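Local coordinates for protein discoidin-2 (Dictyostelium discoideum, PDB 2VM9) that binds galactose and N-acetylgalactosamine as a trimeric, calcium-containing lectin, and may take part in spore formation and spore coat assembly, at residues V30-I34 and L35-N39; S54-D58 and K59-I63; A210-N214 and G215-W219. All coordinates share one frame; numbering follows the deposited sequence. Where two conformers were deposited one is given.

Interaction 1: residues V30-I34 and L35-N39; sequences VKNSI and LNFSN. With CA (calcium ion), chain B.
A type II beta turn from I34 to F37, in the discoidin (F5/8 type C) beta-sandwich, brings the F37 ring against N32 on the way to a calcium site. The turn is closed by F37 N, which donates to I34 O at 2.9 Å. With its CG anti to the backbone N (chi1 178°), F37 puts its ring face against N32, two residues before the start of the turn. N32 CA then stands almost squarely over the centre of the ring, 4.2 Å from the centroid, a CH-pi contact. The N32 amide follows the same face: its plane lies within 9° of the ring plane, and N32 OD1 comes to 3.8 Å from F37 CZ. That amide oxygen also accepts K31 NZ, whose ammonium forms a salt bridge with D23 of a second subunit; the charge probably polarises the amide and helps to fix its rotation. I34 meets the other end of the phenylalanine: I34 CG2 lies 3.7 Å from F37 CB, the two side chains crossing at about a right angle. At the 3-10 start of the segment, V30 O is gripped twice by S33, through its backbone N and through OG at 2.7 Å, the hydroxyl lying in the carbonyl plane on a lone pair. Beyond the turn the chain reaches the metal, where S40 and D47 join N39 and four waters. N39 ND2 bonds to G48 O, which helps to orient the amide, and the opposite branch of that amide, N39 OD1, binds the calcium ion at 2.6 Å.

Interaction 2: residues S54-D58 and K59-I63; sequences SSVLD and KNQFI
D58 and Q61 set their side chains at about a right angle round an Asx turn at D58-N60, in a loop of the discoidin-type beta-sandwich, the link between strands 52-53 and 63-67. Their flat ends are turned 38° apart. Q61 NE2 reaches D58 OD1 on its syn side at 2.8 Å, in a nearly straight bond. D58 OD1 lies in the plane of the Q61 amide, while Q61 NE2 stands somewhat out of the carboxylate plane. From the opposite face of the carboxylate comes a second donor to the same oxygen, N60 N, at 3.0 Å; this bond closes the Asx turn, so OD1 is held from both faces. D58 puts its CG between the backbone N and the carbonyl carbon (chi1 66°), which turns the carboxylate back over the following residues. The N60 side chain also crosses D58 at about a right angle, with amide and carboxylate planes nearly perpendicular, and N60 ND2 drops onto D58 OD2 from above the carboxylate plane at 3.1 Å. Both carboxylate oxygens therefore take part, and the three N-H donors would be expected to favour the charged form. A bend at chi2 brings the Q61 amide across V56, whose CB lies 3.6 Å from Q61 NE2. The other branch, Q61 OE1, accepts from the hydroxyls of S21 and T22, tying the loop to the segment that follows strand 17-20. On the backbone side, a water bridges Q61 N and D58 O. Farther back, S54 OG donates to V56 O at 2.8 Å from above the carbonyl plane, while S54 CB lies 3.8 Å from Q61 OE1.

Interaction 3: residues A210-N214 and G215-W219; sequences AHTDN and GQMRW
The guanidinium of R218 carries Q216 CG over one face, 3.4 Å above the plane and offset toward the rim, and meets D213 at its edge. R218 NH1 and D213 OD2 form a salt bridge of 2.8 Å, the oxygen being approached on its anti side while the two flat groups are turned 61° apart. The arginine chain, extended from CG to NE, lets the group reach back across the beta hairpin of this H-type lectin domain. At the tryptophan ring of W219 the edge is occupied in plane by M217 SD. The same sulfur, M217 SD, lies 3.9 Å from A210 CB, and bends at chi2 and chi3 bring M217 CE to A210 O. The hairpin closes in a type I' turn from D213 to Q216, whose end residues form an antiparallel hydrogen-bonded pair, with D213 N to Q216 O at 2.8 Å and Q216 N to D213 O at 3.0 Å. G215 takes backbone angles (phi 92°) that suit glycine, beside the carbonyl of N214. A water links D213 O to R218 NH2. D213 OD2 also accepts N240 N, and R218 NH1 donates to N241 OD1. R218 is a carbohydrate-binding residue, as are W238, which it touches, and D209 of the third subunit, on which it packs, consistent with a sugar site at the interface. D213, N241 and the water thus hold the guanidinium from several directions, probably presetting it for a ligand.

How the interactions relate
Interactions 1 and 2 belong to the same beta-sandwich, on loops either side of strand 52-53, and they touch where V30 CG1 packs 3.9 Å from I63 CG2. Interaction 3 sits in the lectin domain, its centre about 71 and 76 Å from those of the other two. All three are partly buried local contacts in loops or turns, yet their chemistry differs. Residues 30-39 combine aromatic contact with a metal ligand, residues 54-63 knit a loop through a carboxylate and amides, and residues 210-219 pair a salt bridge with strand bonding. Each also meets neighbouring subunits: V56 of interaction 2 packs on N39 of the third subunit, whereas interaction 3 continues its sheets across the trimer.

Interaction 1: residues V30-I34 and L35-N39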
ATOM      1  N   VAL A  30      -1.815  25.075  -3.462  1.00  4.09           N
ATOM      2  CA  VAL A  30      -1.148  24.210  -2.476  1.00  4.59           C
ATOM      3  C   VAL A  30       0.234  23.746  -2.933  1.00  4.71           C
ATOM      4  O   VAL A  30       1.062  23.392  -2.108  1.00  5.53           O
ATOM      5  CB  VAL A  30      -1.997  22.959  -2.099  1.00  5.29           C
ATOM      6  CG1 VAL A  30      -3.376  23.365  -1.548  1.00  6.41           C
ATOM      7  CG2 VAL A  30      -2.134  22.003  -3.298  1.00  5.49           C
ATOM      8  N   LYS A  31       0.496  23.773  -4.245  1.00  4.88           N
ATOM      9  CA  LYS A  31       1.805  23.379  -4.747  1.00  5.12           C
ATOM     10  C   LYS A  31       2.897  24.350  -4.222  1.00  5.25           C
ATOM     11  O   LYS A  31       4.095  24.022  -4.235  1.00  6.41           O
ATOM     12  CB  LYS A  31       1.801  23.362  -6.274  1.00  4.71           C
ATOM     13  CG  LYS A  31       1.716  24.781  -6.894  1.00  3.42           C
ATOM     14  CD  LYS A  31       1.852  24.731  -8.439  1.00  4.69           C
ATOM     15  CE  LYS A  31       1.974  26.142  -9.002  1.00  4.19           C
ATOM     16  NZ  LYS A  31       3.331  26.766  -8.657  1.00  4.10           N
ATOM     17  N   ASN A  32       2.476  25.514  -3.718  1.00  4.62           N
ATOM     18  CA  ASN A  32       3.437  26.499  -3.186  1.00  5.50           C
ATOM     19  C   ASN A  32       3.479  26.494  -1.652  1.00  5.64           C
ATOM     20  O   ASN A  32       3.952  27.461  -1.038  1.00  5.94           O
ATOM     21  CB  ASN A  32       3.084  27.908  -3.668  1.00  4.95           C
ATOM     22  CG  ASN A  32       3.333  28.099  -5.164  1.00  4.56           C
ATOM     23  OD1 ASN A  32       3.848  27.198  -5.835  1.00  4.85           O
ATOM     24  ND2 ASN A  32       2.938  29.251  -5.697  1.00  5.44           N
ATOM     25  N   SER A  33       2.996  25.411  -1.049  1.00  5.76           N
ATOM     26  CA  SER A  33       2.760  25.422   0.397  1.00  5.92           C
ATOM     27  C   SER A  33       3.806  24.701   1.239  1.00  6.06           C
ATOM     28  O   SER A  33       3.676  24.675   2.457  1.00  5.89           O
ATOM     29  CB  SER A  33       1.347  24.903   0.746  1.00  5.63           C
ATOM     30  OG  SER A  33       1.253  23.482   0.617  1.00  7.54           O
ATOM     31  N   ILE A  34       4.797  24.070   0.626  1.00  5.12           N
ATOM     32  CA  ILE A  34       5.754  23.345   1.472  1.00  6.52           C
ATOM     33  C   ILE A  34       6.513  24.287   2.419  1.00  5.82           C
ATOM     34  O   ILE A  34       6.872  25.424   2.055  1.00  4.34           O
ATOM     35  CB  ILE A  34       6.767  22.484   0.681  1.00  7.10           C
ATOM     36  CG1 ILE A  34       7.380  21.471   1.661  1.00  8.24           C
ATOM     37  CG2 ILE A  34       7.881  23.358   0.062  1.00  8.08           C
ATOM     38  CD1 ILE A  34       8.145  20.367   0.989  1.00 11.92           C
ATOM     39  N   LEU A  35       6.761  23.801   3.629  1.00  5.43           N
ATOM     40  CA  LEU A  35       7.593  24.508   4.609  1.00  6.29           C
ATOM     41  C   LEU A  35       8.855  25.035   3.937  1.00  6.05           C
ATOM     42  O   LEU A  35       9.517  24.286   3.180  1.00  6.26           O
ATOM     43  CB  LEU A  35       7.985  23.546   5.735  1.00  6.87           C
ATOM     44  CG  LEU A  35       8.377  24.236   7.042  1.00  6.28           C
ATOM     45  CD1 LEU A  35       7.128  24.821   7.733  1.00  7.95           C
ATOM     46  CD2 LEU A  35       9.069  23.222   7.930  1.00  6.85           C
ATOM     47  N   ASN A  36       9.169  26.312   4.197  1.00  6.60           N
ATOM     48  CA  ASN A  36      10.372  26.996   3.678  1.00  7.20           C
ATOM     49  C   ASN A  36      10.396  27.223   2.153  1.00  7.31           C
ATOM     50  O   ASN A  36      11.431  27.616   1.571  1.00  7.79           O
ATOM     51  CB  ASN A  36      11.650  26.279   4.145  1.00  6.73           C
ATOM     52  CG  ASN A  36      11.879  26.409   5.640  1.00  8.86           C
ATOM     53  OD1 ASN A  36      11.719  27.492   6.209  1.00 10.28           O
ATOM     54  ND2 ASN A  36      12.271  25.312   6.279  1.00 11.80           N
ATOM     55  N   PHE A  37       9.255  26.976   1.515  1.00  6.88           N
ATOM     56  CA  PHE A  37       9.122  27.242   0.091  1.00  6.27           C
ATOM     57  C   PHE A  37       9.559  28.659  -0.203  1.00  7.47           C
ATOM     58  O   PHE A  37       9.119  29.606   0.456  1.00  6.67           O
ATOM     59  CB  PHE A  37       7.683  27.053  -0.422  1.00  6.08           C
ATOM     60  CG  PHE A  37       7.551  27.389  -1.895  1.00  5.97           C
ATOM     61  CD1 PHE A  37       8.074  26.543  -2.873  1.00  9.36           C
ATOM     62  CD2 PHE A  37       6.964  28.571  -2.300  1.00  8.36           C
ATOM     63  CE1 PHE A  37       7.996  26.903  -4.259  1.00  7.40           C
ATOM     64  CE2 PHE A  37       6.872  28.925  -3.655  1.00  8.30           C
ATOM     65  CZ  PHE A  37       7.370  28.085  -4.634  1.00  8.42           C
ATOM     66  N   SER A  38      10.437  28.814  -1.187  0.50  7.00           N
ATOM     67  CA  SER A  38      10.811  30.145  -1.639  0.50  7.33           C
ATOM     68  C   SER A  38      11.163  30.075  -3.110  0.50  7.73           C
ATOM     69  O   SER A  38      11.688  29.061  -3.592  0.50  8.11           O
ATOM     70  CB  SER A  38      11.984  30.675  -0.832  0.50  7.35           C
ATOM     71  OG  SER A  38      13.147  29.959  -1.177  0.50  8.96           O
ATOM     72  N   ASN A  39      10.869  31.146  -3.829  1.00  6.79           N
ATOM     73  CA  ASN A  39      11.098  31.141  -5.270  1.00  6.93           C
ATOM     74  C   ASN A  39      11.932  32.369  -5.664  1.00  7.87           C
ATOM     75  O   ASN A  39      12.760  32.828  -4.844  1.00  8.11           O
ATOM     76  CB  ASN A  39       9.810  30.898  -6.071  1.00  5.81           C
ATOM     77  CG  ASN A  39       8.724  31.930  -5.762  1.00  8.13           C
ATOM     78  OD1 ASN A  39       9.017  33.004  -5.225  1.00  8.08           O
ATOM     79  ND2 ASN A  39       7.478  31.612  -6.109  1.00  5.92           N
TER
HETATM   80 CA    CA B 500       8.961  35.427  -6.068  0.80 10.72          CA
HETATM   81  O   HOH W   1       9.703  36.714  -8.415  1.00 13.97           O
HETATM   82  O   HOH W   2       9.212  35.551  -3.781  1.00 14.92           O
HETATM   83  O   HOH W   3       6.589  35.898  -5.897  1.00 13.75           O
HETATM   84  O   HOH W   4       8.671  37.877  -5.681  1.00 17.33           O

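Interaction 2: residues S54-D58 and K59-I63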
ATOM      1  N   SER A  54      -5.682  31.163   0.330  1.00  4.70           N
ATOM      2  CA  SER A  54      -7.067  30.859  -0.034  1.00  4.93           C
ATOM      3  C   SER A  54      -7.639  31.958  -0.945  1.00  4.94           C
ATOM      4  O   SER A  54      -7.054  33.030  -1.097  1.00  4.55           O
ATOM      5  CB  SER A  54      -7.947  30.709   1.220  1.00  4.53           C
ATOM      6  OG  SER A  54      -8.181  31.982   1.781  1.00  6.38           O
ATOM      7  N   SER A  55      -8.799  31.690  -1.536  1.00  5.69           N
ATOM      8  CA  SER A  55      -9.525  32.757  -2.214  1.00  5.97           C
ATOM      9  C   SER A  55     -10.523  33.456  -1.277  1.00  6.32           C
ATOM     10  O   SER A  55     -10.547  34.689  -1.162  1.00  7.05           O
ATOM     11  CB  SER A  55     -10.242  32.254  -3.466  1.00  6.21           C
ATOM     12  OG  SER A  55     -10.878  33.372  -4.096  1.00  6.97           O
ATOM     13  N   VAL A  56     -11.325  32.647  -0.602  1.00  6.14           N
ATOM     14  CA  VAL A  56     -12.326  33.106   0.371  1.00  6.16           C
ATOM     15  C   VAL A  56     -11.676  33.226   1.738  1.00  6.07           C
ATOM     16  O   VAL A  56     -10.894  32.370   2.135  1.00  6.22           O
ATOM     17  CB  VAL A  56     -13.476  32.080   0.416  1.00  6.50           C
ATOM     18  CG1 VAL A  56     -14.469  32.420   1.553  1.00  7.40           C
ATOM     19  CG2 VAL A  56     -14.163  32.053  -0.953  1.00  8.36           C
ATOM     20  N   LEU A  57     -11.992  34.312   2.442  1.00  5.54           N
ATOM     21  CA  LEU A  57     -11.500  34.504   3.794  1.00  5.60           C
ATOM     22  C   LEU A  57     -12.670  34.274   4.730  1.00  5.84           C
ATOM     23  O   LEU A  57     -13.604  35.078   4.799  1.00  6.67           O
ATOM     24  CB  LEU A  57     -10.938  35.918   3.988  1.00  5.20           C
ATOM     25  CG  LEU A  57      -9.675  36.239   3.186  1.00  4.37           C
ATOM     26  CD1 LEU A  57      -9.332  37.741   3.381  1.00  5.18           C
ATOM     27  CD2 LEU A  57      -8.483  35.326   3.548  1.00  5.25           C
ATOM     28  N   ASP A  58     -12.642  33.128   5.378  1.00  5.93           N
ATOM     29  CA  ASP A  58     -13.632  32.790   6.402  1.00  6.84           C
ATOM     30  C   ASP A  58     -13.034  31.683   7.264  1.00  6.68           C
ATOM     31  O   ASP A  58     -11.846  31.400   7.131  1.00  7.31           O
ATOM     32  CB  ASP A  58     -15.001  32.413   5.779  1.00  7.30           C
ATOM     33  CG  ASP A  58     -14.978  31.118   4.954  1.00  8.41           C
ATOM     34  OD1 ASP A  58     -13.948  30.405   4.882  1.00  6.89           O
ATOM     35  OD2 ASP A  58     -16.041  30.835   4.344  1.00  9.48           O
ATOM     36  N   LYS A  59     -13.855  31.062   8.121  1.00  6.67           N
ATOM     37  CA  LYS A  59     -13.346  30.004   9.019  1.00  7.36           C
ATOM     38  C   LYS A  59     -13.531  28.592   8.468  1.00  7.42           C
ATOM     39  O   LYS A  59     -13.343  27.598   9.201  1.00  8.70           O
ATOM     40  CB  LYS A  59     -14.026  30.116  10.387  1.00  7.97           C
ATOM     41  CG  LYS A  59     -13.737  31.414  11.064  1.00  9.05           C
ATOM     42  CD  LYS A  59     -14.463  31.502  12.406  1.00 13.46           C
ATOM     43  CE  LYS A  59     -15.906  32.044  12.220  1.00 17.68           C
ATOM     44  NZ  LYS A  59     -16.619  31.961  13.516  1.00 24.06           N
ATOM     45  N   ASN A  60     -13.821  28.511   7.167  1.00  7.07           N
ATOM     46  CA  ASN A  60     -14.156  27.250   6.482  1.00  7.48           C
ATOM     47  C   ASN A  60     -13.113  26.764   5.470  1.00  6.55           C
ATOM     48  O   ASN A  60     -13.380  25.818   4.709  1.00  6.58           O
ATOM     49  CB  ASN A  60     -15.482  27.463   5.746  1.00  8.41           C
ATOM     50  CG  ASN A  60     -16.584  27.856   6.702  1.00 10.43           C
ATOM     51  OD1 ASN A  60     -16.751  27.216   7.741  1.00 13.07           O
ATOM     52  ND2 ASN A  60     -17.298  28.928   6.384  1.00 11.31           N
ATOM     53  N   GLN A  61     -11.964  27.437   5.413  1.00  5.25           N
ATOM     54  CA  GLN A  61     -10.924  27.061   4.439  1.00  5.37           C
ATOM     55  C   GLN A  61     -10.071  25.933   5.014  1.00  5.19           C
ATOM     56  O   GLN A  61     -10.054  25.715   6.221  1.00  4.68           O
ATOM     57  CB  GLN A  61     -10.034  28.270   4.112  1.00  4.15           C
ATOM     58  CG  GLN A  61     -10.864  29.460   3.598  1.00  4.12           C
ATOM     59  CD  GLN A  61     -11.690  29.068   2.390  1.00  4.58           C
ATOM     60  OE1 GLN A  61     -11.154  28.621   1.356  1.00  5.10           O
ATOM     61  NE2 GLN A  61     -13.011  29.199   2.514  1.00  7.19           N
ATOM     62  N   PHE A  62      -9.363  25.216   4.146  1.00  4.96           N
ATOM     63  CA  PHE A  62      -8.560  24.083   4.611  1.00  4.95           C
ATOM     64  C   PHE A  62      -7.627  23.634   3.523  1.00  5.49           C
ATOM     65  O   PHE A  62      -7.834  23.966   2.359  1.00  5.54           O
ATOM     66  CB  PHE A  62      -9.463  22.868   5.001  1.00  5.37           C
ATOM     67  CG  PHE A  62     -10.433  22.453   3.898  1.00  4.40           C
ATOM     68  CD1 PHE A  62      -9.991  21.679   2.828  1.00  5.73           C
ATOM     69  CD2 PHE A  62     -11.773  22.821   3.969  1.00  4.90           C
ATOM     70  CE1 PHE A  62     -10.886  21.308   1.784  1.00  7.01           C
ATOM     71  CE2 PHE A  62     -12.687  22.461   2.961  1.00  6.60           C
ATOM     72  CZ  PHE A  62     -12.228  21.713   1.844  1.00  7.43           C
ATOM     73  N   ILE A  63      -6.635  22.835   3.912  1.00  4.62           N
ATOM     74  CA  ILE A  63      -5.976  21.936   2.960  1.00  5.07           C
ATOM     75  C   ILE A  63      -6.121  20.535   3.532  1.00  5.17           C
ATOM     76  O   ILE A  63      -5.839  20.310   4.718  1.00  4.95           O
ATOM     77  CB  ILE A  63      -4.473  22.231   2.756  1.00  4.59           C
ATOM     78  CG1 ILE A  63      -4.215  23.700   2.396  1.00  5.32           C
ATOM     79  CG2 ILE A  63      -3.879  21.275   1.669  1.00  5.81           C
ATOM     80  CD1 ILE A  63      -2.731  24.031   2.360  1.00  5.82           C
TER
HETATM   81  O   HOH W   5     -10.477  29.022   7.264  1.00  5.07           O

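Interaction 3: residues A210-N214 and G215-W219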
ATOM      1  N   ALA A 210       2.617 -41.802  10.086  1.00  5.64           N
ATOM      2  CA  ALA A 210       3.961 -42.250  10.524  1.00  5.90           C
ATOM      3  C   ALA A 210       3.874 -43.225  11.670  1.00  6.34           C
ATOM      4  O   ALA A 210       3.000 -43.114  12.556  1.00  6.78           O
ATOM      5  CB  ALA A 210       4.824 -41.064  10.953  1.00  6.29           C
ATOM      6  N   HIS A 211       4.833 -44.141  11.699  1.00  5.83           N
ATOM      7  CA  HIS A 211       4.872 -45.120  12.752  1.00  5.68           C
ATOM      8  C   HIS A 211       5.846 -44.639  13.811  1.00  5.57           C
ATOM      9  O   HIS A 211       6.905 -44.078  13.499  1.00  5.81           O
ATOM     10  CB  HIS A 211       5.332 -46.481  12.191  1.00  6.13           C
ATOM     11  CG  HIS A 211       4.757 -47.641  12.940  1.00  7.02           C
ATOM     12  ND1 HIS A 211       3.533 -48.195  12.616  1.00  7.86           N
ATOM     13  CD2 HIS A 211       5.213 -48.326  14.017  1.00  8.85           C
ATOM     14  CE1 HIS A 211       3.267 -49.184  13.455  1.00  9.33           C
ATOM     15  NE2 HIS A 211       4.265 -49.282  14.318  1.00  9.80           N
ATOM     16  N   THR A 212       5.484 -44.840  15.077  1.00  5.17           N
ATOM     17  CA  THR A 212       6.438 -44.579  16.144  1.00  5.95           C
ATOM     18  C   THR A 212       7.542 -45.648  16.097  1.00  5.51           C
ATOM     19  O   THR A 212       7.365 -46.728  15.496  1.00  6.01           O
ATOM     20  CB  THR A 212       5.762 -44.536  17.523  1.00  5.50           C
ATOM     21  OG1 THR A 212       5.119 -45.802  17.798  1.00  6.26           O
ATOM     22  CG2 THR A 212       4.732 -43.319  17.575  1.00  5.40           C
ATOM     23  N   ASP A 213       8.663 -45.327  16.723  1.00  5.75           N
ATOM     24  CA  ASP A 213       9.802 -46.242  16.870  1.00  5.31           C
ATOM     25  C   ASP A 213       9.771 -46.665  18.337  1.00  5.84           C
ATOM     26  O   ASP A 213      10.261 -45.937  19.225  1.00  5.58           O
ATOM     27  CB  ASP A 213      11.096 -45.482  16.545  1.00  5.88           C
ATOM     28  CG  ASP A 213      12.358 -46.302  16.814  1.00  6.63           C
ATOM     29  OD1 ASP A 213      12.202 -47.523  16.978  1.00  8.43           O
ATOM     30  OD2 ASP A 213      13.483 -45.716  16.782  1.00  6.75           O
ATOM     31  N   ASN A 214       9.151 -47.828  18.585  1.00  6.15           N
ATOM     32  CA  ASN A 214       8.835 -48.258  19.927  1.00  7.21           C
ATOM     33  C   ASN A 214       8.295 -47.088  20.757  1.00  6.45           C
ATOM     34  O   ASN A 214       8.781 -46.806  21.849  1.00  6.91           O
ATOM     35  CB  ASN A 214      10.068 -48.885  20.583  1.00  7.22           C
ATOM     36  CG  ASN A 214      10.429 -50.220  19.953  1.00 10.63           C
ATOM     37  OD1 ASN A 214      11.591 -50.479  19.613  1.00 15.51           O
ATOM     38  ND2 ASN A 214       9.453 -51.047  19.779  1.00  7.15           N
ATOM     39  N   GLY A 215       7.289 -46.416  20.212  1.00  6.60           N
ATOM     40  CA  GLY A 215       6.629 -45.339  20.970  1.00  6.80           C
ATOM     41  C   GLY A 215       7.168 -43.932  20.771  1.00  6.16           C
ATOM     42  O   GLY A 215       6.464 -42.959  21.110  1.00  6.56           O
ATOM     43  N   GLN A 216       8.391 -43.797  20.240  1.00  5.74           N
ATOM     44  CA  GLN A 216       8.945 -42.446  19.972  1.00  4.90           C
ATOM     45  C   GLN A 216       8.543 -41.980  18.559  1.00  4.78           C
ATOM     46  O   GLN A 216       8.805 -42.677  17.560  1.00  5.76           O
ATOM     47  CB  GLN A 216      10.469 -42.421  20.088  1.00  4.68           C
ATOM     48  CG  GLN A 216      11.004 -40.976  20.142  1.00  4.73           C
ATOM     49  CD  GLN A 216      10.799 -40.322  21.537  1.00  7.28           C
ATOM     50  OE1 GLN A 216      10.484 -41.006  22.506  1.00  8.69           O
ATOM     51  NE2 GLN A 216      11.012 -39.001  21.627  1.00  7.22           N
ATOM     52  N   MET A 217       7.888 -40.825  18.493  1.00  4.68           N
ATOM     53  CA  MET A 217       7.574 -40.181  17.196  1.00  5.00           C
ATOM     54  C   MET A 217       8.673 -39.185  16.890  1.00  5.26           C
ATOM     55  O   MET A 217       9.025 -38.374  17.746  1.00  5.50           O
ATOM     56  CB  MET A 217       6.243 -39.437  17.272  1.00  3.93           C
ATOM     57  CG  MET A 217       5.836 -38.731  15.952  1.00  4.94           C
ATOM     58  SD  MET A 217       5.741 -39.901  14.592  1.00  6.16           S
ATOM     59  CE  MET A 217       4.102 -40.622  14.875  1.00  6.22           C
ATOM     60  N   ARG A 218       9.183 -39.222  15.656  1.00  5.46           N
ATOM     61  CA  ARG A 218      10.255 -38.317  15.226  1.00  5.35           C
ATOM     62  C   ARG A 218       9.947 -37.903  13.789  1.00  5.50           C
ATOM     63  O   ARG A 218       9.972 -38.728  12.865  1.00  6.10           O
ATOM     64  CB  ARG A 218      11.630 -39.011  15.269  1.00  5.93           C
ATOM     65  CG  ARG A 218      12.051 -39.592  16.640  1.00  5.24           C
ATOM     66  CD  ARG A 218      13.407 -40.263  16.513  1.00  7.01           C
ATOM     67  NE  ARG A 218      13.790 -40.895  17.768  1.00  7.52           N
ATOM     68  CZ  ARG A 218      13.631 -42.186  18.025  1.00  7.72           C
ATOM     69  NH1 ARG A 218      13.106 -43.000  17.117  1.00  6.02           N
ATOM     70  NH2 ARG A 218      14.077 -42.672  19.187  1.00  9.04           N
ATOM     71  N   TRP A 219       9.581 -36.647  13.608  1.00  6.16           N
ATOM     72  CA  TRP A 219       9.476 -36.112  12.266  1.00  5.84           C
ATOM     73  C   TRP A 219       9.836 -34.632  12.290  1.00  5.93           C
ATOM     74  O   TRP A 219       9.655 -33.950  13.296  1.00  4.90           O
ATOM     75  CB  TRP A 219       8.104 -36.366  11.633  1.00  6.38           C
ATOM     76  CG  TRP A 219       6.910 -35.802  12.358  1.00  4.90           C
ATOM     77  CD1 TRP A 219       6.004 -36.492  13.138  1.00  4.89           C
ATOM     78  CD2 TRP A 219       6.450 -34.457  12.317  1.00  5.47           C
ATOM     79  NE1 TRP A 219       5.031 -35.641  13.613  1.00  8.55           N
ATOM     80  CE2 TRP A 219       5.277 -34.385  13.116  1.00  8.47           C
ATOM     81  CE3 TRP A 219       6.907 -33.298  11.663  1.00  4.80           C
ATOM     82  CZ2 TRP A 219       4.564 -33.192  13.308  1.00  9.47           C
ATOM     83  CZ3 TRP A 219       6.186 -32.089  11.851  1.00  7.63           C
ATOM     84  CH2 TRP A 219       5.032 -32.058  12.664  1.00  7.47           C
TER
HETATM   85  O   HOH W   6      12.797 -45.247  20.143  1.00 11.15           O